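PDB 1PMY: pseudoazurin from Methylobacterium extorquens, which binds one copper ion per subunit and, as a blue copper protein of the plastocyanin/azurin family, probably carries electrons in the periplasm. Local coordinates for residues M7-S10 with M15-F18. Numbering follows the deposited sequence.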
ATOM      1  N   MET A   7      -3.072  10.471  -2.245  1.00 12.06           N
ATOM      2  CA  MET A   7      -2.253  10.118  -3.453  1.00 12.41           C
ATOM      3  C   MET A   7      -1.631  11.432  -3.957  1.00 12.04           C
ATOM      4  O   MET A   7      -2.374  12.316  -4.446  1.00 12.26           O
ATOM      5  CB  MET A   7      -3.208   9.437  -4.449  1.00 12.90           C
ATOM      6  CG  MET A   7      -3.687   8.161  -3.729  1.00 14.35           C
ATOM      7  SD  MET A   7      -4.660   7.149  -4.917  1.00 16.61           S
ATOM      8  CE  MET A   7      -5.983   8.324  -5.173  1.00 14.44           C
ATOM      9  N   LEU A   8      -0.347  11.543  -3.769  1.00 12.40           N
ATOM     10  CA  LEU A   8       0.375  12.806  -4.060  1.00 12.01           C
ATOM     11  C   LEU A   8       1.519  12.714  -5.077  1.00 12.46           C
ATOM     12  O   LEU A   8       2.246  11.774  -5.161  1.00 12.30           O
ATOM     13  CB  LEU A   8       1.019  13.314  -2.749  1.00 12.38           C
ATOM     14  CG  LEU A   8       0.130  13.608  -1.569  1.00 13.02           C
ATOM     15  CD1 LEU A   8       0.892  13.557  -0.250  1.00 13.58           C
ATOM     16  CD2 LEU A   8      -0.689  14.829  -1.734  1.00 13.79           C
ATOM     17  N   ASN A   9       1.564  13.815  -5.825  1.00 12.22           N
ATOM     18  CA  ASN A   9       2.700  14.035  -6.757  1.00 13.18           C
ATOM     19  C   ASN A   9       3.982  14.300  -5.931  1.00 13.18           C
ATOM     20  O   ASN A   9       5.096  13.865  -6.365  1.00 12.44           O
ATOM     21  CB  ASN A   9       2.407  15.196  -7.689  1.00 13.05           C
ATOM     22  CG  ASN A   9       1.358  14.942  -8.704  1.00 12.98           C
ATOM     23  OD1 ASN A   9       0.862  13.773  -8.894  1.00 13.27           O
ATOM     24  ND2 ASN A   9       1.027  15.959  -9.490  1.00 13.12           N
ATOM     25  N   SER A  10       3.855  15.066  -4.877  1.00 14.66           N
ATOM     26  CA  SER A  10       4.986  15.460  -4.004  1.00 16.38           C
ATOM     27  C   SER A  10       4.575  15.418  -2.556  1.00 16.57           C
ATOM     28  O   SER A  10       3.524  15.955  -2.172  1.00 17.55           O
ATOM     29  CB  SER A  10       5.564  16.792  -4.491  1.00 17.42           C
ATOM     30  OG  SER A  10       6.864  17.022  -3.927  1.00 18.71           O
ATOM     31  N   MET A  15       8.822  12.513  -4.757  1.00 17.15           N
ATOM     32  CA  MET A  15       7.861  12.468  -5.822  1.00 15.71           C
ATOM     33  C   MET A  15       7.063  11.151  -5.861  1.00 14.55           C
ATOM     34  O   MET A  15       7.639  10.082  -5.654  1.00 14.15           O
ATOM     35  CB  MET A  15       8.362  12.744  -7.219  1.00 17.75           C
ATOM     36  CG  MET A  15       9.402  13.811  -7.338  1.00 20.20           C
ATOM     37  SD  MET A  15       8.936  15.307  -6.437  1.00 22.45           S
ATOM     38  CE  MET A  15       7.520  15.897  -7.358  1.00 21.76           C
ATOM     39  N   MET A  16       5.791  11.269  -6.124  1.00 13.59           N
ATOM     40  CA  MET A  16       4.862  10.125  -6.310  1.00 13.27           C
ATOM     41  C   MET A  16       4.806   9.254  -5.058  1.00 12.67           C
ATOM     42  O   MET A  16       5.432   8.145  -5.039  1.00 11.65           O
ATOM     43  CB  MET A  16       5.177   9.352  -7.546  1.00 13.67           C
ATOM     44  CG  MET A  16       5.525  10.131  -8.771  1.00 14.36           C
ATOM     45  SD  MET A  16       4.023  11.135  -9.138  1.00 15.25           S
ATOM     46  CE  MET A  16       4.585  11.962 -10.595  1.00 15.81           C
ATOM     47  N   VAL A  17       4.114   9.704  -4.050  1.00 11.85           N
ATOM     48  CA  VAL A  17       3.965   9.066  -2.776  1.00 11.75           C
ATOM     49  C   VAL A  17       2.489   8.985  -2.233  1.00 11.18           C
ATOM     50  O   VAL A  17       1.607   9.723  -2.665  1.00 10.28           O
ATOM     51  CB  VAL A  17       4.825   9.767  -1.688  1.00 12.25           C
ATOM     52  CG1 VAL A  17       6.290   9.942  -2.111  1.00 12.10           C
ATOM     53  CG2 VAL A  17       4.251  11.136  -1.365  1.00 12.26           C
ATOM     54  N   PHE A  18       2.333   7.999  -1.372  1.00 10.08           N
ATOM     55  CA  PHE A  18       1.116   7.786  -0.627  1.00 10.98           C
ATOM     56  C   PHE A  18       1.483   8.433   0.733  1.00 11.89           C
ATOM     57  O   PHE A  18       2.616   8.216   1.183  1.00 12.02           O
ATOM     58  CB  PHE A  18       0.692   6.333  -0.445  1.00 10.79           C
ATOM     59  CG  PHE A  18       0.126   5.664  -1.654  1.00 10.92           C
ATOM     60  CD1 PHE A  18      -1.193   5.800  -2.093  1.00 11.57           C
ATOM     61  CD2 PHE A  18       0.955   4.725  -2.295  1.00 10.93           C
ATOM     62  CE1 PHE A  18      -1.646   5.065  -3.211  1.00 10.51           C
ATOM     63  CE2 PHE A  18       0.509   4.032  -3.428  1.00 11.52           C
ATOM     64  CZ  PHE A  18      -0.753   4.211  -3.924  1.00 11.38           C
TER
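The loop end of an antiparallel beta hairpin, formed by strands 2-8 and 17-25 of the cupredoxin fold, lies here beside the copper site. L8 and V17 are the hydrogen-bonded pair. L8 N donates to V17 O at 2.9 Å. V17 N returns a bond to L8 O at 3.0 Å. On the face these two share, L8 CB meets V17 CG2.

Both strands turn a corner next, at N9-S10 and M15-M16, and one more bond bridges the bend. M16 N donates to N9 O at 2.7 Å. Its N-H points well at the oxygen (169°), yet the donor stands above the carbonyl plane. M15 CA gives the same oxygen a CA-H...O contact at 3.1 Å.

The bend brings N9 and M16 to the copper end. M16 SD passes near N9 CA, and the M16 side chain comes to about 5 Å from the copper ion at nearest atoms, close to the ligand M86. N9 OD1 accepts a weak hydrogen bond from NE2 of the ligand H40, while N9 N is bonded to D37. N9 is thus a second-shell residue that may help to orient the imidazole.

On the other side of the sheet from L8 and V17, M7 and F18 lie side by side. M7 CG rests 3.7 Å from F18 CE1, and SD makes an oblique Met-aromatic contact. At the exposed end, M15 bends at chi2 (-48°) and chi3 (-67°), which turns its methyl toward N9 and S10, with M15 CE 3.6 Å from S10 CB.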